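Local coordinates for protein urocanate hydratase (Paenibacillus sp. Soil724D2, PDB 7NED) that catalyses the hydration of thiourocanate, probably as one step of bacterial ergothioneine breakdown, and binds urocanate together with its cofactor NAD+, at residues Ala338-Arg341 / Pro342-Ala345; Glu378-Ala381 / Asn382-Leu386; Tyr140-Phe143 / Gln144-Arg148; Val295-Glu298 / Ala299-Leu303; His364-Asp367 / Glu368-Glu372. All coordinates share one frame; numbering follows the deposited sequence.

Interaction 1: Ala338-Arg341 / Pro342-Ala345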
loop_
_atom_site.group_PDB
_atom_site.type_symbol
_atom_site.label_atom_id
_atom_site.label_comp_id
_atom_site.label_asym_id
_atom_site.label_seq_id
_atom_site.Cartn_x
_atom_site.Cartn_y
_atom_site.Cartn_z
ATOM N N ALA A 338 25.471 3.842 -0.808
ATOM C CA ALA A 338 26.891 4.229 -0.865
ATOM C C ALA A 338 27.123 5.731 -0.719
ATOM O O ALA A 338 28.157 6.138 -0.156
ATOM C CB ALA A 338 27.522 3.755 -2.167
ATOM N N PHE A 339 26.216 6.562 -1.208
ATOM C CA PHE A 339 26.505 7.999 -1.248
ATOM C C PHE A 339 25.474 8.889 -0.569
ATOM O O PHE A 339 25.860 9.834 0.134
ATOM C CB PHE A 339 26.676 8.425 -2.702
ATOM C CG PHE A 339 27.667 7.574 -3.446
ATOM C CD1 PHE A 339 28.952 7.384 -2.941
ATOM C CD2 PHE A 339 27.299 6.907 -4.584
ATOM C CE1 PHE A 339 29.869 6.567 -3.593
ATOM C CE2 PHE A 339 28.214 6.089 -5.281
ATOM C CZ PHE A 339 29.500 5.924 -4.781
ATOM N N LEU A 340 24.170 8.635 -0.756
ATOM C CA LEU A 340 23.204 9.639 -0.320
ATOM C C LEU A 340 22.494 9.297 0.989
ATOM O O LEU A 340 21.827 10.164 1.555
ATOM C CB LEU A 340 22.147 9.882 -1.415
ATOM C CG LEU A 340 22.675 10.425 -2.755
ATOM C CD1 LEU A 340 21.486 10.730 -3.651
ATOM C CD2 LEU A 340 23.559 11.622 -2.551
ATOM N N ARG A 341 22.647 8.089 1.518
ATOM C CA ARG A 341 21.867 7.734 2.696
ATOM C C ARG A 341 22.118 8.651 3.895
ATOM O O ARG A 341 21.169 8.873 4.662
ATOM C CB ARG A 341 22.115 6.267 3.062
ATOM C CG ARG A 341 21.135 5.757 4.196
ATOM C CD ARG A 341 21.146 4.237 4.275
ATOM N NE ARG A 341 20.472 3.632 3.129
ATOM C CZ ARG A 341 20.642 2.379 2.729
ATOM N NH1 ARG A 341 21.461 1.572 3.407
ATOM N NH2 ARG A 341 19.920 1.911 1.706
ATOM N N PRO A 342 23.301 9.237 4.105
ATOM C CA PRO A 342 23.419 10.189 5.220
ATOM C C PRO A 342 22.492 11.374 5.075
ATOM O O PRO A 342 22.059 11.925 6.091
ATOM C CB PRO A 342 24.897 10.607 5.165
ATOM C CG PRO A 342 25.565 9.397 4.617
ATOM C CD PRO A 342 24.625 8.891 3.558
ATOM N N LEU A 343 22.150 11.778 3.837
ATOM C CA LEU A 343 21.151 12.825 3.664
ATOM C C LEU A 343 19.750 12.301 3.990
ATOM O O LEU A 343 18.985 12.923 4.741
ATOM C CB LEU A 343 21.213 13.324 2.224
ATOM C CG LEU A 343 22.561 13.966 1.813
ATOM C CD1 LEU A 343 22.539 14.342 0.359
ATOM C CD2 LEU A 343 22.818 15.193 2.689
ATOM N N PHE A 344 19.382 11.167 3.401
ATOM C CA PHE A 344 18.074 10.595 3.673
ATOM C C PHE A 344 17.852 10.399 5.168
ATOM O O PHE A 344 16.728 10.558 5.660
ATOM C CB PHE A 344 17.921 9.256 2.938
ATOM C CG PHE A 344 18.035 9.367 1.432
ATOM C CD1 PHE A 344 17.566 10.486 0.766
ATOM C CD2 PHE A 344 18.592 8.340 0.686
ATOM C CE1 PHE A 344 17.648 10.577 -0.623
ATOM C CE2 PHE A 344 18.667 8.423 -0.704
ATOM C CZ PHE A 344 18.211 9.563 -1.348
ATOM N N ALA A 345 18.915 10.084 5.910
ATOM C CA ALA A 345 18.784 9.812 7.331
ATOM C C ALA A 345 18.349 11.042 8.115
ATOM O O ALA A 345 17.800 10.897 9.217
ATOM C CB ALA A 345 20.096 9.255 7.873
#
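Leu340 O is gripped by two backbone donors of the next turn, Phe344 N at 3.2 Å and Leu343 N at 2.8 Å. The first bond is straight (163°) and lies in the carbonyl plane; the second is bent, its donor standing above that plane. One oxygen thus serves an i to i+4 and an i to i+3 bond at once, which suits a helix kinked at Pro342, a residue with no N-H to offer. Ala345 N restores the ordinary pattern by binding Arg341 O at 2.8 Å. The arginine's guanidinium is satisfied elsewhere: NH2 bonds to Glu448 O and Met446 O, and NH1 makes weak bonds to Arg449 O and Tyr528 OH. Phe344 CG sits beside the backbone N (chi1 -61°), turning the ring back over the Leu340 turn: one face meets Leu340 O, off toward the rim, while CE2 rests 3.8 Å from Leu340 CB. With a serine in place of Phe344, Leu340 CB and CD1 would probably lose their aromatic neighbour, leaving a gap beside the kink. Leu340 also meets Leu343, CD2 to CD1, at 4.1 Å. Helix 335-344 sets Phe339 and Leu340 against helix 133-150, and Arg341 and Ala345 against Tyr523 of helix 502-525.

Interaction 2: Glu378-Ala381 / Asn382-Leu386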
loop_
_atom_site.group_PDB
_atom_site.type_symbol
_atom_site.label_atom_id
_atom_site.label_comp_id
_atom_site.label_asym_id
_atom_site.label_seq_id
_atom_site.Cartn_x
_atom_site.Cartn_y
_atom_site.Cartn_z
ATOM N N GLU A 378 25.831 26.262 3.356
ATOM C CA GLU A 378 26.610 26.543 2.165
ATOM C C GLU A 378 26.284 25.567 1.040
ATOM O O GLU A 378 26.473 25.898 -0.139
ATOM C CB GLU A 378 28.101 26.534 2.508
ATOM C CG GLU A 378 28.565 27.860 3.093
ATOM C CD GLU A 378 29.980 27.817 3.675
ATOM O OE1 GLU A 378 30.871 27.187 3.061
ATOM O OE2 GLU A 378 30.205 28.426 4.748
ATOM N N VAL A 379 25.765 24.383 1.375
ATOM C CA VAL A 379 25.420 23.412 0.344
ATOM C C VAL A 379 24.272 23.927 -0.512
ATOM O O VAL A 379 24.391 24.020 -1.740
ATOM C CB VAL A 379 25.094 22.051 0.975
ATOM C CG1 VAL A 379 24.748 21.039 -0.105
ATOM C CG2 VAL A 379 26.297 21.580 1.758
ATOM N N ILE A 380 23.135 24.247 0.117
ATOM C CA ILE A 380 22.019 24.763 -0.666
ATOM C C ILE A 380 22.389 26.076 -1.331
ATOM O O ILE A 380 21.941 26.355 -2.453
ATOM C CB ILE A 380 20.726 24.897 0.167
ATOM C CG1 ILE A 380 19.540 25.115 -0.793
ATOM C CG2 ILE A 380 20.750 26.078 1.155
ATOM C CD1 ILE A 380 19.241 23.930 -1.733
ATOM N N ALA A 381 23.200 26.907 -0.663
ATOM C CA ALA A 381 23.597 28.189 -1.262
ATOM C C ALA A 381 24.398 27.977 -2.537
ATOM O O ALA A 381 24.138 28.614 -3.564
ATOM C CB ALA A 381 24.404 29.017 -0.258
ATOM N N ASN A 382 25.377 27.078 -2.489
ATOM C CA ASN A 382 26.100 26.678 -3.694
ATOM C C ASN A 382 25.145 26.158 -4.761
ATOM O O ASN A 382 25.230 26.557 -5.927
ATOM C CB ASN A 382 27.141 25.608 -3.344
ATOM C CG ASN A 382 27.800 24.980 -4.586
ATOM O OD1 ASN A 382 27.612 23.767 -4.877
ATOM N ND2 ASN A 382 28.548 25.793 -5.337
ATOM N N TRP A 383 24.230 25.248 -4.386
ATOM C CA TRP A 383 23.370 24.631 -5.392
ATOM C C TRP A 383 22.494 25.677 -6.084
ATOM O O TRP A 383 22.364 25.690 -7.313
ATOM C CB TRP A 383 22.492 23.523 -4.755
ATOM C CG TRP A 383 21.533 23.132 -5.780
ATOM C CD1 TRP A 383 20.187 23.403 -5.804
ATOM C CD2 TRP A 383 21.836 22.483 -7.006
ATOM N NE1 TRP A 383 19.630 22.936 -6.978
ATOM C CE2 TRP A 383 20.629 22.372 -7.734
ATOM C CE3 TRP A 383 23.020 21.988 -7.574
ATOM C CZ2 TRP A 383 20.569 21.777 -8.982
ATOM C CZ3 TRP A 383 22.955 21.388 -8.812
ATOM C CH2 TRP A 383 21.744 21.299 -9.512
ATOM N N ILE A 384 21.874 26.567 -5.311
ATOM C CA ILE A 384 20.955 27.546 -5.894
ATOM C C ILE A 384 21.705 28.481 -6.840
ATOM O O ILE A 384 21.236 28.783 -7.952
ATOM C CB ILE A 384 20.215 28.300 -4.768
ATOM C CG1 ILE A 384 19.228 27.322 -4.068
ATOM C CG2 ILE A 384 19.487 29.544 -5.280
ATOM C CD1 ILE A 384 18.121 26.718 -5.031
ATOM N N ARG A 385 22.900 28.917 -6.449
ATOM C CA ARG A 385 23.690 29.748 -7.364
ATOM C C ARG A 385 23.925 29.023 -8.677
ATOM O O ARG A 385 23.716 29.582 -9.764
ATOM C CB ARG A 385 25.025 30.137 -6.725
ATOM C CG ARG A 385 24.835 31.148 -5.612
ATOM C CD ARG A 385 26.156 31.773 -5.115
ATOM N NE ARG A 385 25.754 32.779 -4.140
ATOM C CZ ARG A 385 25.754 32.568 -2.828
ATOM N NH1 ARG A 385 26.201 31.409 -2.361
ATOM N NH2 ARG A 385 25.347 33.518 -1.988
ATOM N N LEU A 386 24.318 27.758 -8.590
ATOM C CA LEU A 386 24.602 26.987 -9.786
ATOM C C LEU A 386 23.348 26.798 -10.625
ATOM O O LEU A 386 23.380 26.954 -11.857
ATOM C CB LEU A 386 25.210 25.639 -9.403
ATOM C CG LEU A 386 26.645 25.622 -8.857
ATOM C CD1 LEU A 386 26.973 24.189 -8.481
ATOM C CD2 LEU A 386 27.667 26.198 -9.827
HETATM O O HOH W 1 25.739 22.137 -3.277
#
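Arg385 reaches back one helical turn over Ala381, and its chain can be followed atom by atom. CB lies 3.6 Å from Ala381 O, and CG comes closer to the same oxygen, at 3.3 Å. CD is moving off when it passes 4.1 Å from Ala381 O, and the chain stays extended as far as NE. At the tip, NH1 comes within 3.7 Å of the methyl carbon Ala381 CB, an oblique approach that alanine's small size permits. The backbone beneath is regular, with Arg385 N bonded to Ala381 O. On the buried flank Ile380 and Ile384 lie side by side, their CG1 atoms 4.0 Å apart; the CG1 branch of Ile380 is anti to its own nitrogen (chi1 -167°), which carries it up the helix toward its partner. A water stands 2.8 Å from Val379 O, where it can donate, and near Asn382 OD1, though it cannot serve every acceptor nearby. Asn382 OD1 has a stronger partner in Tyr140, and Trp383 NE1 bonds to Ile400 O. The chemistry is that of an amphipathic helix: isoleucines and the indole face the protein, while the long, charged arginine lies along the exposed flank.

Interaction 3: Tyr140-Phe143 / Gln144-Arg148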
loop_
_atom_site.group_PDB
_atom_site.type_symbol
_atom_site.label_atom_id
_atom_site.label_comp_id
_atom_site.label_asym_id
_atom_site.label_seq_id
_atom_site.Cartn_x
_atom_site.Cartn_y
_atom_site.Cartn_z
ATOM N N TYR A 140 24.208 15.450 -8.996
ATOM C CA TYR A 140 25.339 16.280 -8.624
ATOM C C TYR A 140 25.832 15.929 -7.211
ATOM O O TYR A 140 27.049 15.810 -6.975
ATOM C CB TYR A 140 24.917 17.740 -8.786
ATOM C CG TYR A 140 25.859 18.761 -8.203
ATOM C CD1 TYR A 140 25.642 19.291 -6.951
ATOM C CD2 TYR A 140 26.982 19.187 -8.923
ATOM C CE1 TYR A 140 26.519 20.236 -6.412
ATOM C CE2 TYR A 140 27.854 20.115 -8.395
ATOM C CZ TYR A 140 27.614 20.644 -7.151
ATOM O OH TYR A 140 28.471 21.570 -6.615
ATOM N N GLU A 141 24.906 15.705 -6.272
ATOM C CA GLU A 141 25.304 15.300 -4.920
ATOM C C GLU A 141 25.947 13.914 -4.913
ATOM O O GLU A 141 26.833 13.642 -4.097
ATOM C CB GLU A 141 24.095 15.306 -3.966
ATOM C CG GLU A 141 23.516 16.697 -3.572
ATOM C CD GLU A 141 24.570 17.716 -3.092
ATOM O OE1 GLU A 141 24.453 18.932 -3.465
ATOM O OE2 GLU A 141 25.504 17.292 -2.364
ATOM N N ILE A 142 25.513 13.014 -5.797
ATOM C CA ILE A 142 26.232 11.742 -5.941
ATOM C C ILE A 142 27.665 11.994 -6.387
ATOM O O ILE A 142 28.618 11.448 -5.811
ATOM C CB ILE A 142 25.514 10.800 -6.928
ATOM C CG1 ILE A 142 24.161 10.354 -6.389
ATOM C CG2 ILE A 142 26.415 9.588 -7.244
ATOM C CD1 ILE A 142 23.256 9.719 -7.461
ATOM N N PHE A 143 27.829 12.770 -7.470
ATOM C CA PHE A 143 29.174 13.048 -7.969
ATOM C C PHE A 143 30.024 13.739 -6.903
ATOM O O PHE A 143 31.200 13.387 -6.715
ATOM C CB PHE A 143 29.101 13.896 -9.239
ATOM C CG PHE A 143 28.532 13.163 -10.436
ATOM C CD1 PHE A 143 28.524 11.780 -10.488
ATOM C CD2 PHE A 143 28.022 13.862 -11.511
ATOM C CE1 PHE A 143 27.993 11.104 -11.602
ATOM C CE2 PHE A 143 27.488 13.186 -12.627
ATOM C CZ PHE A 143 27.476 11.805 -12.659
ATOM N N GLN A 144 29.436 14.682 -6.147
ATOM C CA GLN A 144 30.218 15.379 -5.120
ATOM C C GLN A 144 30.584 14.463 -3.959
ATOM O O GLN A 144 31.685 14.578 -3.403
ATOM C CB GLN A 144 29.493 16.621 -4.600
ATOM C CG GLN A 144 29.425 17.770 -5.637
ATOM C CD GLN A 144 30.796 18.326 -6.049
ATOM O OE1 GLN A 144 31.618 17.624 -6.649
ATOM N NE2 GLN A 144 31.027 19.600 -5.762
ATOM N N SER A 145 29.670 13.567 -3.562
ATOM C CA SER A 145 29.982 12.579 -2.535
ATOM C C SER A 145 31.144 11.687 -2.966
ATOM O O SER A 145 32.081 11.438 -2.198
ATOM C CB SER A 145 28.726 11.754 -2.222
ATOM O OG SER A 145 29.047 10.726 -1.301
ATOM N N ILE A 146 31.109 11.214 -4.208
ATOM C CA ILE A 146 32.224 10.442 -4.747
ATOM C C ILE A 146 33.511 11.260 -4.704
ATOM O O ILE A 146 34.576 10.744 -4.340
ATOM C CB ILE A 146 31.891 9.979 -6.178
ATOM C CG1 ILE A 146 30.757 8.941 -6.151
ATOM C CG2 ILE A 146 33.145 9.468 -6.906
ATOM C CD1 ILE A 146 30.261 8.553 -7.569
ATOM N N ALA A 147 33.440 12.538 -5.085
ATOM C CA ALA A 147 34.624 13.392 -5.052
ATOM C C ALA A 147 35.204 13.452 -3.651
ATOM O O ALA A 147 36.419 13.321 -3.460
ATOM C CB ALA A 147 34.278 14.802 -5.527
ATOM N N ARG A 148 34.349 13.694 -2.654
ATOM C CA ARG A 148 34.838 13.741 -1.282
ATOM C C ARG A 148 35.437 12.411 -0.865
ATOM O O ARG A 148 36.426 12.380 -0.127
ATOM C CB ARG A 148 33.720 14.139 -0.322
ATOM C CG ARG A 148 33.279 15.559 -0.480
ATOM C CD ARG A 148 32.375 15.986 0.657
ATOM N NE ARG A 148 31.208 15.122 0.782
ATOM C CZ ARG A 148 30.102 15.267 0.055
ATOM N NH1 ARG A 148 30.051 16.218 -0.863
ATOM N NH2 ARG A 148 29.068 14.439 0.221
#
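Tyr140 O accepts Gln144 N at 2.8 Å, the shortest of four successive i to i+4 bonds across this part of alpha helix 133-150, which belongs to the Rossmann-like region of the enzyme. The same two residues meet through their side chains. At chi1 169° the tyrosine ring is turned away from the backbone nitrogen and swings along the helix, and Gln144, bent at chi2, lays its CG over one ring face. That carbon stands 3.9 Å from the ring centroid and 17° off the ring normal, a CH-pi contact; beyond it the amide plane is turned 39° from the ring. Glutamine suits a partly exposed position here because its methylene carbon covers the aromatic face while the amide at the end of the chain lies beside the tyrosine hydroxyl. That hydroxyl has its hydrogen-bond partner in Asn382, in helix 378-390. A leucine in place of Tyr140 would probably leave Asn382 without its phenolic partner and Gln144 CG without the face it rests on. Further round, Glu141 OE2 and Arg148 NH1 are 4.9 Å apart, too far to touch, though their opposite charges are likely to attract weakly. Isoleucines fill the buried flank against Phe311 of strand 309-312: Ile142 CG2 meets Ile146 CD1 at 4.0 Å, and Ile146 CG1 packs 3.3 Å from Ile142 O.

Interaction 4: Val295-Glu298 / Ala299-Leu303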
loop_
_atom_site.group_PDB
_atom_site.type_symbol
_atom_site.label_atom_id
_atom_site.label_comp_id
_atom_site.label_asym_id
_atom_site.label_seq_id
_atom_site.Cartn_x
_atom_site.Cartn_y
_atom_site.Cartn_z
ATOM N N VAL A 295 26.073 -7.755 -20.774
ATOM C CA VAL A 295 27.363 -7.357 -21.342
ATOM C C VAL A 295 27.830 -6.020 -20.767
ATOM O O VAL A 295 29.015 -5.832 -20.441
ATOM C CB VAL A 295 27.265 -7.283 -22.876
ATOM C CG1 VAL A 295 28.481 -6.585 -23.427
ATOM C CG2 VAL A 295 27.120 -8.674 -23.464
ATOM N N GLU A 296 26.922 -5.054 -20.695
ATOM C CA GLU A 296 27.288 -3.752 -20.168
ATOM C C GLU A 296 27.754 -3.858 -18.722
ATOM O O GLU A 296 28.772 -3.266 -18.351
ATOM C CB GLU A 296 26.118 -2.766 -20.292
ATOM C CG GLU A 296 26.507 -1.385 -19.774
ATOM C CD GLU A 296 25.398 -0.346 -19.856
ATOM O OE1 GLU A 296 24.290 -0.606 -20.431
ATOM O OE2 GLU A 296 25.659 0.745 -19.330
ATOM N N VAL A 297 27.034 -4.603 -17.887
ATOM C CA VAL A 297 27.419 -4.679 -16.482
ATOM C C VAL A 297 28.706 -5.489 -16.301
ATOM O O VAL A 297 29.500 -5.217 -15.394
ATOM C CB VAL A 297 26.269 -5.261 -15.641
ATOM C CG1 VAL A 297 26.748 -5.551 -14.227
ATOM C CG2 VAL A 297 25.082 -4.319 -15.652
ATOM N N GLU A 298 28.934 -6.503 -17.131
ATOM C CA GLU A 298 30.233 -7.169 -17.101
ATOM C C GLU A 298 31.356 -6.170 -17.340
ATOM O O GLU A 298 32.380 -6.178 -16.650
ATOM C CB GLU A 298 30.287 -8.266 -18.159
ATOM C CG GLU A 298 29.653 -9.562 -17.714
ATOM C CD GLU A 298 30.439 -10.200 -16.585
ATOM O OE1 GLU A 298 31.600 -10.630 -16.805
ATOM O OE2 GLU A 298 29.853 -10.361 -15.492
ATOM N N ALA A 299 31.180 -5.306 -18.330
ATOM C CA ALA A 299 32.157 -4.251 -18.568
ATOM C C ALA A 299 32.292 -3.340 -17.347
ATOM O O ALA A 299 33.407 -2.993 -16.937
ATOM C CB ALA A 299 31.765 -3.470 -19.823
ATOM N N MET A 300 31.163 -2.940 -16.750
ATOM C CA MET A 300 31.213 -2.152 -15.521
ATOM C C MET A 300 31.984 -2.879 -14.435
ATOM O O MET A 300 32.772 -2.267 -13.702
ATOM C CB MET A 300 29.784 -1.833 -15.065
ATOM C CG MET A 300 29.046 -1.019 -16.128
ATOM S SD MET A 300 27.339 -0.614 -15.650
ATOM C CE MET A 300 27.534 0.252 -14.095
ATOM N N LEU A 301 31.778 -4.160 -14.303
ATOM C CA LEU A 301 32.459 -4.930 -13.291
ATOM C C LEU A 301 33.977 -4.955 -13.578
ATOM O O LEU A 301 34.752 -4.818 -12.710
ATOM C CB LEU A 301 31.871 -6.329 -13.190
ATOM C CG LEU A 301 30.572 -6.522 -12.419
ATOM C CD1 LEU A 301 29.965 -7.853 -12.734
ATOM C CD2 LEU A 301 30.747 -6.330 -10.943
ATOM N N GLU A 302 34.354 -5.042 -14.822
ATOM C CA GLU A 302 35.754 -5.045 -15.142
ATOM C C GLU A 302 36.351 -3.673 -14.850
ATOM O O GLU A 302 37.416 -3.576 -14.296
ATOM C CB GLU A 302 35.970 -5.463 -16.568
ATOM C CG GLU A 302 37.420 -5.579 -16.947
ATOM C CD GLU A 302 38.199 -6.685 -16.229
ATOM O OE1 GLU A 302 39.408 -6.440 -15.978
ATOM O OE2 GLU A 302 37.640 -7.785 -15.987
ATOM N N LEU A 303 35.623 -2.617 -15.201
ATOM C CA LEU A 303 36.100 -1.283 -14.940
ATOM C C LEU A 303 36.282 -1.081 -13.443
ATOM O O LEU A 303 37.212 -0.464 -13.007
ATOM C CB LEU A 303 35.221 -0.213 -15.579
ATOM C CG LEU A 303 35.169 -0.196 -17.111
ATOM C CD1 LEU A 303 34.083 0.680 -17.681
ATOM C CD2 LEU A 303 36.518 0.052 -17.771
#
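A chi1 of -61° turns Met300 CG away from the carbonyl carbon and lays the chain back along the preceding turn toward Glu296 and Val297. CG packs 3.2 Å from Glu296 O, and the sulfur then lies 4.3 Å from Val297 CG2 before the chain bends at chi3 and carries the terminal methyl away. Glu298 behaves differently: it folds at chi2 (-67°), bringing its carboxylate round to Leu301, where OE2 stands 3.7 Å from CD1. The same leucine methyl also meets Val297 CG1, at 4.2 Å, and is thus touched by an apolar and an acidic neighbour. Beneath these groups the backbone is regular alpha helix, part of helix 282-305: Met300 N bonds to Glu296 O in the carbonyl plane, and Leu301 N reaches Val297 O at 2.7 Å. Ala299 is small enough to let Tyr238 of helix 234-243 come close, while Val297 packs on Ile317 and Ala321 of helix 317-323, and Leu301 on Val326 and Ile332. Glu296 is fully extended, and its side chain lies about 5 Å from the bound NAD. Glu302 OE1 forms a salt bridge with Arg306. The helix so presents valine, alanine and leucine to its neighbours and glutamates at its margins. The exception is the buried Glu296, whose OE2 lies close to Asp253 OD2: two like charges stand together there, with the Tyr264 hydroxyl bonding Glu296 OE1.

Interaction 5: His364-Asp367 / Glu368-Glu372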
loop_
_atom_site.group_PDB
_atom_site.type_symbol
_atom_site.label_atom_id
_atom_site.label_comp_id
_atom_site.label_asym_id
_atom_site.label_seq_id
_atom_site.Cartn_x
_atom_site.Cartn_y
_atom_site.Cartn_z
ATOM N N HIS A 364 13.124 33.083 -9.579
ATOM C CA HIS A 364 14.317 33.850 -9.217
ATOM C C HIS A 364 14.138 34.574 -7.887
ATOM O O HIS A 364 15.091 34.691 -7.101
ATOM C CB HIS A 364 14.674 34.825 -10.342
ATOM C CG HIS A 364 15.288 34.147 -11.531
ATOM N ND1 HIS A 364 15.448 34.767 -12.755
ATOM C CD2 HIS A 364 15.809 32.901 -11.672
ATOM C CE1 HIS A 364 16.030 33.932 -13.599
ATOM N NE2 HIS A 364 16.259 32.792 -12.969
ATOM N N ALA A 365 12.930 35.055 -7.603
ATOM C CA ALA A 365 12.684 35.650 -6.292
ATOM C C ALA A 365 12.851 34.620 -5.170
ATOM O O ALA A 365 13.368 34.946 -4.086
ATOM C CB ALA A 365 11.280 36.276 -6.247
ATOM N N ILE A 366 12.410 33.375 -5.400
ATOM C CA ILE A 366 12.589 32.368 -4.358
ATOM C C ILE A 366 14.064 32.009 -4.231
ATOM O O ILE A 366 14.565 31.776 -3.119
ATOM C CB ILE A 366 11.710 31.134 -4.642
ATOM C CG1 ILE A 366 10.226 31.544 -4.672
ATOM C CG2 ILE A 366 11.965 30.048 -3.589
ATOM C CD1 ILE A 366 9.270 30.427 -5.155
ATOM N N ASP A 367 14.765 31.974 -5.334
ATOM C CA ASP A 367 16.185 31.743 -5.334
ATOM C C ASP A 367 16.859 32.772 -4.434
ATOM O O ASP A 367 17.563 32.454 -3.570
ATOM C CB ASP A 367 16.769 31.863 -6.748
ATOM C CG ASP A 367 16.511 30.649 -7.629
ATOM O OD1 ASP A 367 16.254 29.567 -7.123
ATOM O OD2 ASP A 367 16.607 30.817 -8.841
ATOM N N GLU A 368 16.535 34.027 -4.622
ATOM C CA GLU A 368 17.132 35.081 -3.831
ATOM C C GLU A 368 16.763 34.954 -2.349
ATOM O O GLU A 368 17.566 35.191 -1.501
ATOM C CB GLU A 368 16.834 36.448 -4.397
ATOM C CG GLU A 368 17.622 36.759 -5.637
ATOM C CD GLU A 368 19.140 36.853 -5.417
ATOM O OE1 GLU A 368 19.616 37.125 -4.328
ATOM O OE2 GLU A 368 19.895 36.667 -6.343
ATOM N N PHE A 369 15.539 34.551 -2.081
ATOM C CA PHE A 369 15.141 34.319 -0.729
ATOM C C PHE A 369 15.987 33.239 -0.085
ATOM O O PHE A 369 16.417 33.400 0.999
ATOM C CB PHE A 369 13.704 33.928 -0.621
ATOM C CG PHE A 369 13.351 33.446 0.732
ATOM C CD1 PHE A 369 13.121 34.328 1.745
ATOM C CD2 PHE A 369 13.302 32.110 1.008
ATOM C CE1 PHE A 369 12.847 33.894 3.013
ATOM C CE2 PHE A 369 13.015 31.670 2.281
ATOM C CZ PHE A 369 12.786 32.561 3.271
ATOM N N ILE A 370 16.250 32.168 -0.796
ATOM C CA ILE A 370 17.013 31.079 -0.199
ATOM C C ILE A 370 18.438 31.521 0.139
ATOM O O ILE A 370 18.964 31.215 1.219
ATOM C CB ILE A 370 16.993 29.860 -1.138
ATOM C CG1 ILE A 370 15.556 29.270 -1.214
ATOM C CG2 ILE A 370 17.964 28.838 -0.640
ATOM C CD1 ILE A 370 15.352 28.125 -2.279
ATOM N N LEU A 371 19.071 32.227 -0.763
ATOM C CA LEU A 371 20.420 32.708 -0.530
ATOM C C LEU A 371 20.533 33.613 0.727
ATOM O O LEU A 371 21.512 33.580 1.405
ATOM C CB LEU A 371 20.910 33.409 -1.768
ATOM C CG LEU A 371 21.000 32.518 -2.979
ATOM C CD1 LEU A 371 21.378 33.321 -4.211
ATOM C CD2 LEU A 371 21.882 31.292 -2.761
ATOM N N GLU A 372 19.484 34.349 1.033
ATOM C CA GLU A 372 19.442 35.225 2.162
ATOM C C GLU A 372 19.030 34.522 3.445
ATOM O O GLU A 372 19.569 34.768 4.457
ATOM C CB GLU A 372 18.469 36.383 1.963
ATOM C CG GLU A 372 18.560 37.178 0.678
ATOM C CD GLU A 372 17.273 37.962 0.290
ATOM O OE1 GLU A 372 16.168 37.689 0.785
ATOM O OE2 GLU A 372 17.345 38.866 -0.549
HETATM O O HOH W 2 17.682 35.489 -8.571
#
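His364 O, Ala365 O, Ile366 O and Asp367 O each accept the amide four residues on, from Glu368 N to Leu371 N, so the backbone here is uninterrupted alpha helix within helix 360-373, the last of these bonds being long at 3.2 Å but straight (168°). Among the side chains, Ile366 and Ile370 form the apolar pair: CG2 of the first meets CD1 of the second at 4.1 Å, and Ile370 CG1 packs 3.3 Å from Ile366 O. Both isoleucines have CG1 beside the backbone nitrogen, which leaves CG2 of Ile366 directed up the helix at its partner. Isoleucine, being apolar, suits this buried flank, which packs on Trp353 of strand 351-355. Phe369 has CB 3.4 Å from Ile366 O, and the same oxygen lies at the edge of its ring, near the ring plane; the phenyl group then reaches Leu411 and Ala414 of helix 407-420. On another side Leu371 CG rests 3.5 Å from Asp367 O. Glu368 bends at chi2, and a water joins its OE2, through a weak bond, to His364 O, to which the water donates at 3.1 Å. The acids have firmer partners beyond: Glu368 OE2 forms a salt bridge with Arg388 of helix 378-390, and Asp367 OD2 one with Arg399. Two kinds of adhesion thus hold the helix, dispersion forces on its isoleucine and phenylalanine side and charge pairing on its acidic side, where the arginines probably offset the negative charge of Asp367 and Glu368.

Four of the five contacts form a connected series. Interaction 1 packs on interaction 3, Phe339 CZ lying 3.5 Å from Ile146 CG1. Interaction 3 meets interaction 2 across the boundary between the Rossmann-like and C-terminal regions, through the hydrogen bond of Asn382 OD1 and Tyr140 OH (2.9 Å) and through Trp383 CE3, 3.8 Å from Tyr140 CD1. Interaction 2 then packs on interaction 5, Ile384 CG1 being 4.0 Å from Ile370 CG2. Interaction 4 touches none of the others, yet its Glu296 side chain lies about 5 Å from NAD. The side chain of Ile142 is about 8 Å from NAD and 10 Å from urocanate, that of Phe344 about 9 and 10 Å.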